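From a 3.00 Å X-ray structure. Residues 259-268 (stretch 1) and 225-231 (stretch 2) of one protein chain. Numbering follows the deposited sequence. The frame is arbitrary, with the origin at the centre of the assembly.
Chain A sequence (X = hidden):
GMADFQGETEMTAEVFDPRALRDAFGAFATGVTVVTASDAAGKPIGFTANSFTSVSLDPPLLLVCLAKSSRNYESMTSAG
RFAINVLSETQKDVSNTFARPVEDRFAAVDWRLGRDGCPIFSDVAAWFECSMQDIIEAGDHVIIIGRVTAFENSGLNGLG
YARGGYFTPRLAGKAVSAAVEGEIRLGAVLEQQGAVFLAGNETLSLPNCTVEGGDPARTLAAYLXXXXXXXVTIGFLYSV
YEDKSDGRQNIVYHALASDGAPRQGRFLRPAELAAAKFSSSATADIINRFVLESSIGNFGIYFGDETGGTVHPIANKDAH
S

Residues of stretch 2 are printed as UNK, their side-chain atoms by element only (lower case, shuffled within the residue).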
# COMPACT_ATOMS: atom_id res chain seq x y z
N ASP A 259 21.75 -9.47 5.99
CA ASP A 259 22.36 -9.84 7.26
C ASP A 259 23.89 -9.71 7.20
O ASP A 259 24.48 -9.76 6.11
CB ASP A 259 21.93 -11.24 7.68
CG ASP A 259 20.46 -11.35 8.02
OD1 ASP A 259 19.87 -10.33 8.46
OD2 ASP A 259 19.92 -12.46 7.89
N GLY A 260 24.48 -9.47 8.37
CA GLY A 260 25.92 -9.33 8.54
C GLY A 260 26.39 -8.06 9.22
O GLY A 260 25.64 -7.08 9.34
N ALA A 261 27.64 -8.06 9.64
CA ALA A 261 28.25 -6.90 10.27
C ALA A 261 28.65 -5.87 9.23
O ALA A 261 29.34 -6.23 8.26
CB ALA A 261 29.46 -7.32 11.09
N PRO A 262 28.22 -4.60 9.39
CA PRO A 262 28.60 -3.58 8.40
C PRO A 262 30.08 -3.18 8.54
O PRO A 262 30.64 -3.13 9.65
CB PRO A 262 27.66 -2.41 8.72
CG PRO A 262 27.37 -2.54 10.16
CD PRO A 262 27.39 -4.02 10.47
N ARG A 263 30.70 -2.92 7.36
CA ARG A 263 32.07 -2.48 7.12
C ARG A 263 32.48 -1.34 8.11
O ARG A 263 33.58 -1.35 8.65
CB ARG A 263 32.14 -1.99 5.66
CG ARG A 263 33.53 -1.78 5.11
CD ARG A 263 33.52 -1.26 3.69
NE ARG A 263 34.89 -1.01 3.23
CZ ARG A 263 35.72 -1.95 2.75
NH1 ARG A 263 35.31 -3.21 2.62
NH2 ARG A 263 36.96 -1.64 2.39
N GLN A 264 31.56 -0.39 8.33
CA GLN A 264 31.63 0.78 9.22
C GLN A 264 30.26 1.01 9.86
O GLN A 264 29.26 0.55 9.32
CB GLN A 264 32.04 2.02 8.44
CG GLN A 264 33.54 2.16 8.24
CD GLN A 264 33.90 3.33 7.35
OE1 GLN A 264 33.13 3.73 6.45
NE2 GLN A 264 35.11 3.84 7.54
N GLY A 265 30.23 1.74 10.97
CA GLY A 265 29.01 2.02 11.74
C GLY A 265 28.47 0.79 12.44
O GLY A 265 29.17 -0.22 12.55
N ARG A 266 27.21 0.86 12.91
CA ARG A 266 26.54 -0.26 13.61
C ARG A 266 25.01 -0.13 13.58
O ARG A 266 24.47 0.97 13.46
CB ARG A 266 27.01 -0.38 15.07
CG ARG A 266 27.12 0.94 15.82
CD ARG A 266 28.09 0.87 16.97
NE ARG A 266 28.29 2.20 17.54
CZ ARG A 266 27.94 2.55 18.77
NH1 ARG A 266 27.38 1.67 19.59
NH2 ARG A 266 28.17 3.79 19.20
N PHE A 267 24.33 -1.28 13.65
CA PHE A 267 22.88 -1.37 13.67
C PHE A 267 22.40 -1.41 15.10
O PHE A 267 22.68 -2.38 15.80
CB PHE A 267 22.41 -2.61 12.91
CG PHE A 267 22.53 -2.50 11.42
CD1 PHE A 267 21.49 -1.97 10.66
CD2 PHE A 267 23.67 -2.95 10.76
CE1 PHE A 267 21.58 -1.91 9.27
CE2 PHE A 267 23.76 -2.89 9.38
CZ PHE A 267 22.73 -2.35 8.64
N LEU A 268 21.69 -0.35 15.56
CA LEU A 268 21.24 -0.29 16.97
C LEU A 268 19.75 -0.49 17.15
O LEU A 268 18.93 0.04 16.39
CB LEU A 268 21.66 1.03 17.62
CG LEU A 268 23.14 1.41 17.48
CD1 LEU A 268 23.37 2.76 18.05
CD2 LEU A 268 24.06 0.39 18.15
N UNK A 225 25.31 0.52 0.14
CA UNK A 225 25.94 -0.76 -0.18
C UNK A 225 27.46 -0.65 -0.04
O UNK A 225 28.07 -1.50 0.62
c UNK A 225 24.12 -1.77 -1.62
c UNK A 225 23.81 -2.79 -2.70
o UNK A 225 24.61 -2.91 -3.65
c UNK A 225 25.55 -1.25 -1.57
o UNK A 225 22.76 -3.47 -2.59
N UNK A 226 28.06 0.42 -0.58
CA UNK A 226 29.49 0.75 -0.50
C UNK A 226 29.92 0.91 0.97
O UNK A 226 30.94 0.35 1.38
c UNK A 226 31.05 2.83 -1.10
c UNK A 226 31.09 3.72 0.12
c UNK A 226 29.73 2.06 -1.30
n UNK A 226 32.19 3.66 0.86
o UNK A 226 30.13 4.42 0.45
N UNK A 227 29.16 1.74 1.73
CA UNK A 227 29.43 2.15 3.08
C UNK A 227 29.48 0.95 4.04
O UNK A 227 30.48 0.79 4.80
c UNK A 227 27.11 4.39 5.32
c UNK A 227 28.34 3.16 3.51
c UNK A 227 29.59 4.70 5.13
c UNK A 227 28.42 3.73 4.95
N UNK A 228 28.42 0.13 3.98
CA UNK A 228 28.17 -1.01 4.86
C UNK A 228 28.78 -2.32 4.37
O UNK A 228 29.12 -3.19 5.19
o UNK A 228 26.12 -1.58 3.78
c UNK A 228 26.66 -1.20 5.03
c UNK A 228 25.95 0.05 5.57
N UNK A 229 28.88 -2.48 3.05
CA UNK A 229 29.38 -3.72 2.46
C UNK A 229 28.29 -4.79 2.45
O UNK A 229 28.57 -5.98 2.30
N UNK A 230 27.05 -4.34 2.64
CA UNK A 230 25.86 -5.15 2.72
C UNK A 230 24.98 -4.87 1.51
O UNK A 230 25.25 -3.94 0.76
c UNK A 230 25.13 -4.77 4.03
c UNK A 230 24.71 -4.93 6.44
c UNK A 230 25.31 -5.62 5.27
c UNK A 230 26.77 -5.86 5.59
N UNK A 231 23.94 -5.68 1.30
CA UNK A 231 23.00 -5.51 0.19
C UNK A 231 21.85 -4.70 0.70
O UNK A 231 21.37 -4.96 1.79
o UNK A 231 24.34 -7.11 -1.93
n UNK A 231 23.70 -8.91 -0.75
c UNK A 231 23.61 -7.63 -1.08
c UNK A 231 22.53 -6.85 -0.37

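Position 225 carries three carbons in an unbranched chain, the third bearing two oxygens, and no side-chain atom comes near stretch 1. A carboxylate at the end of two methylenes is Glu225. Its backbone O accepts a bond from the N of position 229 (2.7 Å), a helical i to i+4 link.

Position 226 also has three side-chain carbons, but the third holds one oxygen and one nitrogen, the amide of Gln226. CA-to-CB points away from stretch 1, and the closest approach is made by the main chain, with the Gln226 O 3.8 Å from Arg263 CD.

At position 227 there are four carbons and no heteroatom, forked at the second, so the residue is Leu227. Although its CA-to-CB bond points away, the end of the side chain comes nearer, and CD1 lies 3.9 Å from Gln264 OE1. The Leu227 O is packed against the Arg263 side chain, 3.4 Å from CB.

Position 228 has a CB carrying one oxygen and one carbon. This three-atom fork could be drawn only by threonine, and its CB lies 4.0 Å from Pro262 CB: Thr228. The hydroxyl turns back to its own stretch, where OG1 accepts a hydrogen bond from the N of position 230 (3.1 Å) and so helps to fix the chain as it leaves the helix.

Position 229 has no side-chain atoms and is Gly229. Its positive phi, the first departure from helical angles, by itself favours glycine; a CB placed here would also point toward stretch 1 and lie 3.6 Å from Arg263 CB.

Position 230 again shows four carbons forked at the second, here pointing toward stretch 1. This is Leu230, whose CD2 lies 3.7 Å from Phe267 CE2, approaching the ring obliquely, and 3.7 Å from Gly260 O. CD1 is likewise 3.7 Å from Ala261 O.

Position 231 has two carbons, the second bearing one oxygen and one nitrogen, which identifies Asn231. It makes no contact with stretch 1.

The contact joins one polar anchor to an apolar patch. Arg263 N donates to Thr228 O at 2.7 Å, with an almost linear N-H...O angle of 176°, and Pro262 CA adds a CA-H...O contact to the same oxygen at 3.3 Å. Beside this anchor, Leu230 buries more surface than any other residue, packing against the main chain of residues 260 and 261 and the side chains of Pro262 and Phe267.

Stretch 2, residues 225-231: EQLTGLN
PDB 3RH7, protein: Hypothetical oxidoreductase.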